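Local coordinates for cytochrome c, putative (Shewanella oneidensis, PDB 1SP3), which is an octaheme cytochrome c that probably acts in respiration as an oxidoreductase, reducing tetrathionate, at residues A[249-254]-A[333-338]; A[339-344]-A[382-387]. All coordinates share one frame; numbering follows the deposited sequence.

How the contacts relate
Both contacts hold the long strand 325-339, one along its length and the other at its end. Contact 1 is partly buried and lies nearer the hemes. It joins strand 246-251 to strand 325-339 inside a mixed sheet, through backbone hydrogen bonds between parallel strands, with two buried tryptophans packed together and polar side chains on the face of Gln249 and Asp251. Contact 2 is a surface contact away from the annotated heme sites. There the turn that follows the same strand meets the loop leading into strand 387-397, and carboxylate bonds and salt bridges do most of the work. The two centres are about 16 Å apart, and Tyr338 of contact 1 packs against Asn343, Ile344 and Tyr387 of contact 2.

Contact 1: A[249-254]-A[333-338]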
loop_
_atom_site.group_PDB
_atom_site.type_symbol
_atom_site.label_atom_id
_atom_site.label_comp_id
_atom_site.label_asym_id
_atom_site.label_seq_id
_atom_site.Cartn_x
_atom_site.Cartn_y
_atom_site.Cartn_z
ATOM N N GLN A 249 -12.078 7.942 4.616
ATOM C CA GLN A 249 -11.946 9.378 4.186
ATOM C C GLN A 249 -11.004 10.096 5.098
ATOM O O GLN A 249 -10.993 9.823 6.268
ATOM C CB GLN A 249 -13.259 10.127 4.260
ATOM C CG GLN A 249 -14.432 9.312 3.669
ATOM C CD GLN A 249 -15.734 10.060 3.661
ATOM O OE1 GLN A 249 -16.805 9.434 3.804
ATOM N NE2 GLN A 249 -15.665 11.396 3.540
ATOM N N TRP A 250 -10.222 11.006 4.527
ATOM C CA TRP A 250 -9.301 11.883 5.257
ATOM C C TRP A 250 -9.425 13.296 4.611
ATOM O O TRP A 250 -8.838 13.582 3.541
ATOM C CB TRP A 250 -7.855 11.388 5.123
ATOM C CG TRP A 250 -6.867 12.050 6.030
ATOM C CD1 TRP A 250 -6.888 13.369 6.529
ATOM C CD2 TRP A 250 -5.650 11.455 6.522
ATOM N NE1 TRP A 250 -5.749 13.576 7.273
ATOM C CE2 TRP A 250 -4.987 12.422 7.288
ATOM C CE3 TRP A 250 -5.056 10.201 6.361
ATOM C CZ2 TRP A 250 -3.787 12.170 7.923
ATOM C CZ3 TRP A 250 -3.873 9.935 7.004
ATOM C CH2 TRP A 250 -3.236 10.919 7.764
ATOM N N ASP A 251 -10.133 14.173 5.339
ATOM C CA ASP A 251 -10.272 15.568 5.019
ATOM C C ASP A 251 -9.280 16.401 5.835
ATOM O O ASP A 251 -9.500 16.691 7.069
ATOM C CB ASP A 251 -11.715 15.985 5.361
ATOM C CG ASP A 251 -12.042 17.405 4.911
ATOM O OD1 ASP A 251 -11.119 18.156 4.478
ATOM O OD2 ASP A 251 -13.235 17.811 4.919
ATOM N N TRP A 252 -8.203 16.785 5.170
ATOM C CA TRP A 252 -7.135 17.619 5.756
ATOM C C TRP A 252 -7.587 19.099 5.933
ATOM O O TRP A 252 -6.999 19.827 6.672
ATOM C CB TRP A 252 -5.913 17.638 4.836
ATOM C CG TRP A 252 -4.942 16.478 4.931
ATOM C CD1 TRP A 252 -4.856 15.406 4.077
ATOM C CD2 TRP A 252 -3.903 16.291 5.911
ATOM N NE1 TRP A 252 -3.835 14.578 4.470
ATOM C CE2 TRP A 252 -3.237 15.096 5.596
ATOM C CE3 TRP A 252 -3.449 17.042 7.018
ATOM C CZ2 TRP A 252 -2.114 14.615 6.344
ATOM C CZ3 TRP A 252 -2.407 16.537 7.783
ATOM C CH2 TRP A 252 -1.723 15.356 7.425
ATOM N N SER A 253 -8.633 19.528 5.241
ATOM C CA SER A 253 -9.026 20.941 5.222
ATOM C C SER A 253 -9.445 21.467 6.562
ATOM O O SER A 253 -9.221 22.633 6.882
ATOM C CB SER A 253 -10.141 21.195 4.176
ATOM O OG SER A 253 -11.340 20.551 4.598
ATOM N N THR A 254 -10.058 20.604 7.357
ATOM C CA THR A 254 -10.453 20.943 8.692
ATOM C C THR A 254 -9.343 20.875 9.766
ATOM O O THR A 254 -9.614 21.164 10.946
ATOM C CB THR A 254 -11.628 20.014 9.108
ATOM O OG1 THR A 254 -11.195 18.643 9.050
ATOM C CG2 THR A 254 -12.845 20.145 8.130
ATOM N N THR A 333 -11.134 8.369 -0.024
ATOM C CA THR A 333 -11.357 9.718 -0.509
ATOM C C THR A 333 -10.893 10.745 0.506
ATOM O O THR A 333 -10.598 10.405 1.623
ATOM C CB THR A 333 -12.784 9.968 -0.915
ATOM O OG1 THR A 333 -13.615 9.792 0.194
ATOM C CG2 THR A 333 -13.313 8.849 -1.900
ATOM N N GLY A 334 -10.741 11.972 0.090
ATOM C CA GLY A 334 -10.207 12.964 0.997
ATOM C C GLY A 334 -10.178 14.296 0.355
ATOM O O GLY A 334 -10.727 14.436 -0.754
ATOM N N LYS A 335 -9.651 15.252 1.113
ATOM C CA LYS A 335 -9.237 16.578 0.622
ATOM C C LYS A 335 -7.864 16.878 1.113
ATOM O O LYS A 335 -7.517 16.590 2.266
ATOM C CB LYS A 335 -10.121 17.694 1.146
ATOM C CG LYS A 335 -11.604 17.631 0.657
ATOM C CD LYS A 335 -12.201 18.993 0.477
ATOM C CE LYS A 335 -13.128 19.309 1.560
ATOM N NZ LYS A 335 -13.213 20.822 1.731
ATOM N N GLN A 336 -7.077 17.504 0.256
ATOM C CA GLN A 336 -5.689 17.787 0.615
ATOM C C GLN A 336 -5.157 19.029 -0.074
ATOM O O GLN A 336 -5.779 19.603 -0.976
ATOM C CB GLN A 336 -4.842 16.555 0.321
ATOM C CG GLN A 336 -4.502 16.388 -1.163
ATOM C CD GLN A 336 -3.917 14.985 -1.413
ATOM O OE1 GLN A 336 -4.612 13.942 -1.355
ATOM N NE2 GLN A 336 -2.673 14.967 -1.703
ATOM N N ILE A 337 -3.999 19.453 0.359
ATOM C CA ILE A 337 -3.527 20.794 0.067
ATOM C C ILE A 337 -2.909 20.930 -1.322
ATOM O O ILE A 337 -2.164 20.082 -1.778
ATOM C CB ILE A 337 -2.509 21.228 1.170
ATOM C CG1 ILE A 337 -2.082 22.723 0.973
ATOM C CG2 ILE A 337 -1.275 20.260 1.237
ATOM C CD1 ILE A 337 -1.171 23.316 2.131
ATOM N N TYR A 338 -3.289 22.016 -2.008
ATOM C CA TYR A 338 -2.828 22.316 -3.324
ATOM C C TYR A 338 -2.431 23.816 -3.457
ATOM O O TYR A 338 -2.913 24.678 -2.749
ATOM C CB TYR A 338 -3.843 21.845 -4.428
ATOM C CG TYR A 338 -4.958 22.809 -4.763
ATOM C CD1 TYR A 338 -4.849 23.724 -5.822
ATOM C CD2 TYR A 338 -6.138 22.794 -4.020
ATOM C CE1 TYR A 338 -5.933 24.641 -6.124
ATOM C CE2 TYR A 338 -7.190 23.671 -4.303
ATOM C CZ TYR A 338 -7.084 24.585 -5.330
ATOM O OH TYR A 338 -8.183 25.415 -5.554
#
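Strands 249-251 and 333-338 run parallel, their short axes 25° apart and 4.5 Å at closest approach, as neighbours in a mixed beta-sheet. Trp250 bonds both ways: its N donates to Thr333 O at 3.0 Å, and its O accepts from Lys335 N. Trp252 N donates to Lys335 O. Gln249 and Thr333 lie side by side on one sheet face, with Gln249 CG 3.6 Å from Thr333 OG1. Asp251 and Lys335 pair likewise on that face. Lys335 bends at chi2 and chi3, and chi3 (-105°) sets CE 3.7 Å from Asp251 OD2. Its NZ makes a weak hydrogen bond to Ser253 OG and stays 4.4 Å from Asp251 OD1, beyond a salt bridge. Asp251 OD1 also accepts from Ser253 N, an Asx turn. Trp250 is on the opposite face of the sheet, its side chain about 8 Å from a bound heme c, and the buried Trp252 indole lies against it. Trp250 NE1 lies over the centre of the Trp252 ring and donates to Lys275 O. Trp252 NE1 donates to Phe63 O. Across the strands, the Trp252 ring and the Gln336 amide have planes 62° apart, and Trp252 CD1 touches Gln336 CB at 3.9 Å.

Contact 2: A[339-344]-A[382-387]; sequences DKKLNI and KYSGEY
Asp339, paired with Tyr387 where two antiparallel strands meet, bonds Ser384 with both carboxylate oxygens; OD1 also closes an Asx motif with Leu342 N. CG is anti to the backbone N (chi1 -170°), and the carboxylate beyond it meets Ser384. OD2 accepts from Ser384 N at 2.9 Å on its syn lone pair, nearly straight at 163°. OD1 accepts from Ser384 OG at 2.7 Å and from Leu342 N at 2.7 Å, the two donors coming from opposite faces of the carboxylate plane. The group is thereby held against rotation. An alanine here takes away both oxygens, and Ser384 N, Ser384 OG and Leu342 N would probably lose the acceptor that ties the turn to Ser384. Beside it, Lys340 N donates to Glu386 O. Lys340 and Lys341 each cross Glu386 at a slant and share its carboxylate, Lys341 NZ meeting OE2 and Lys340 NZ making a long salt bridge to OE1. The network spans the exposed side of the junction. The Tyr383 ring comes back to Asp339, with CD1 3.4 Å from Asp339 OD2, and Tyr383 OH is hydrogen-bonded to Asn363 ND2 on helix 362-372. Gly385 N sits above the centre of that ring. Leu342 CD1 ends 3.2 Å from Lys382 O.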
loop_
_atom_site.group_PDB
_atom_site.type_symbol
_atom_site.label_atom_id
_atom_site.label_comp_id
_atom_site.label_asym_id
_atom_site.label_seq_id
_atom_site.Cartn_x
_atom_site.Cartn_y
_atom_site.Cartn_z
ATOM N N ASP A 339 -1.514 24.079 -4.353
ATOM C CA ASP A 339 -1.075 25.451 -4.665
ATOM C C ASP A 339 -2.139 26.165 -5.510
ATOM O O ASP A 339 -2.388 25.794 -6.662
ATOM C CB ASP A 339 0.210 25.355 -5.454
ATOM C CG ASP A 339 0.882 26.695 -5.624
ATOM O OD1 ASP A 339 0.276 27.613 -6.288
ATOM O OD2 ASP A 339 2.029 26.864 -5.161
ATOM N N LYS A 340 -2.738 27.200 -4.938
ATOM C CA LYS A 340 -3.940 27.841 -5.517
ATOM C C LYS A 340 -3.603 28.569 -6.800
ATOM O O LYS A 340 -4.480 28.787 -7.631
ATOM C CB LYS A 340 -4.562 28.846 -4.524
ATOM C CG LYS A 340 -5.764 29.539 -5.079
ATOM C CD LYS A 340 -7.009 29.213 -4.276
ATOM C CE LYS A 340 -8.085 30.351 -4.247
ATOM N NZ LYS A 340 -7.582 31.785 -4.309
ATOM N N LYS A 341 -2.329 28.929 -6.952
ATOM C CA LYS A 341 -1.875 29.559 -8.182
ATOM C C LYS A 341 -1.338 28.627 -9.258
ATOM O O LYS A 341 -1.630 28.813 -10.429
ATOM C CB LYS A 341 -0.851 30.667 -7.897
ATOM C CG LYS A 341 -1.526 31.989 -7.382
ATOM C CD LYS A 341 -2.457 32.651 -8.427
ATOM C CE LYS A 341 -2.149 34.184 -8.616
ATOM N NZ LYS A 341 -1.483 34.866 -7.419
ATOM N N LEU A 342 -0.521 27.654 -8.886
ATOM C CA LEU A 342 -0.092 26.723 -9.902
ATOM C C LEU A 342 -1.251 25.738 -9.862
ATOM O O LEU A 342 -2.009 25.636 -8.868
ATOM C CB LEU A 342 1.273 26.097 -9.505
ATOM C CG LEU A 342 2.340 27.118 -9.060
ATOM C CD1 LEU A 342 3.268 26.456 -8.023
ATOM C CD2 LEU A 342 3.137 27.646 -10.315
ATOM N N ASN A 343 -1.583 24.987 -10.836
ATOM C CA ASN A 343 -2.774 24.232 -10.196
ATOM C C ASN A 343 -2.333 22.805 -9.824
ATOM O O ASN A 343 -2.662 21.919 -10.527
ATOM C CB ASN A 343 -4.082 24.320 -11.038
ATOM C CG ASN A 343 -4.970 25.526 -10.652
ATOM O OD1 ASN A 343 -5.563 25.590 -9.575
ATOM N ND2 ASN A 343 -5.068 26.478 -11.549
ATOM N N ILE A 344 -1.477 22.651 -8.807
ATOM C CA ILE A 344 -0.840 21.371 -8.453
ATOM C C ILE A 344 -0.945 21.018 -6.990
ATOM O O ILE A 344 -0.939 21.919 -6.105
ATOM C CB ILE A 344 0.688 21.330 -8.796
ATOM C CG1 ILE A 344 1.490 22.237 -7.834
ATOM C CG2 ILE A 344 0.921 21.722 -10.234
ATOM C CD1 ILE A 344 2.974 22.188 -8.085
ATOM N N LYS A 382 8.218 26.489 -7.606
ATOM C CA LYS A 382 8.251 27.166 -6.326
ATOM C C LYS A 382 6.841 27.264 -5.788
ATOM O O LYS A 382 5.896 27.596 -6.525
ATOM C CB LYS A 382 8.823 28.596 -6.485
ATOM C CG LYS A 382 10.374 28.634 -6.423
ATOM C CD LYS A 382 10.993 29.366 -7.599
ATOM C CE LYS A 382 12.521 29.269 -7.521
ATOM N NZ LYS A 382 12.984 30.070 -6.333
ATOM N N TYR A 383 6.725 27.030 -4.489
ATOM C CA TYR A 383 5.484 27.309 -3.799
ATOM C C TYR A 383 5.102 28.752 -4.123
ATOM O O TYR A 383 5.981 29.650 -4.011
ATOM C CB TYR A 383 5.663 27.133 -2.308
ATOM C CG TYR A 383 4.442 27.520 -1.540
ATOM C CD1 TYR A 383 3.196 27.143 -1.981
ATOM C CD2 TYR A 383 4.535 28.263 -0.360
ATOM C CE1 TYR A 383 2.087 27.481 -1.301
ATOM C CE2 TYR A 383 3.401 28.604 0.348
ATOM C CZ TYR A 383 2.180 28.199 -0.120
ATOM O OH TYR A 383 0.991 28.504 0.541
ATOM N N SER A 384 3.831 28.978 -4.518
ATOM C CA SER A 384 3.442 30.336 -4.895
ATOM C C SER A 384 3.147 31.237 -3.700
ATOM O O SER A 384 3.121 32.437 -3.840
ATOM C CB SER A 384 2.289 30.363 -5.910
ATOM O OG SER A 384 1.096 30.027 -5.260
ATOM N N GLY A 385 2.921 30.644 -2.522
ATOM C CA GLY A 385 2.517 31.426 -1.387
ATOM C C GLY A 385 1.030 31.394 -1.117
ATOM O O GLY A 385 0.628 31.895 -0.135
ATOM N N GLU A 386 0.241 30.785 -1.988
ATOM C CA GLU A 386 -1.201 30.673 -1.828
ATOM C C GLU A 386 -1.633 29.171 -1.891
ATOM O O GLU A 386 -1.281 28.437 -2.828
ATOM C CB GLU A 386 -1.893 31.411 -2.977
ATOM C CG GLU A 386 -2.100 32.915 -2.827
ATOM C CD GLU A 386 -3.220 33.391 -3.760
ATOM O OE1 GLU A 386 -4.415 33.388 -3.320
ATOM O OE2 GLU A 386 -2.928 33.724 -4.945
ATOM N N TYR A 387 -2.407 28.736 -0.922
ATOM C CA TYR A 387 -2.839 27.366 -0.950
ATOM C C TYR A 387 -4.325 27.315 -0.803
ATOM O O TYR A 387 -4.957 28.299 -0.352
ATOM C CB TYR A 387 -2.168 26.554 0.129
ATOM C CG TYR A 387 -2.639 26.857 1.548
ATOM C CD1 TYR A 387 -3.629 26.064 2.159
ATOM C CD2 TYR A 387 -2.067 27.907 2.295
ATOM C CE1 TYR A 387 -4.025 26.291 3.455
ATOM C CE2 TYR A 387 -2.458 28.167 3.646
ATOM C CZ TYR A 387 -3.455 27.391 4.190
ATOM O OH TYR A 387 -3.883 27.587 5.480
#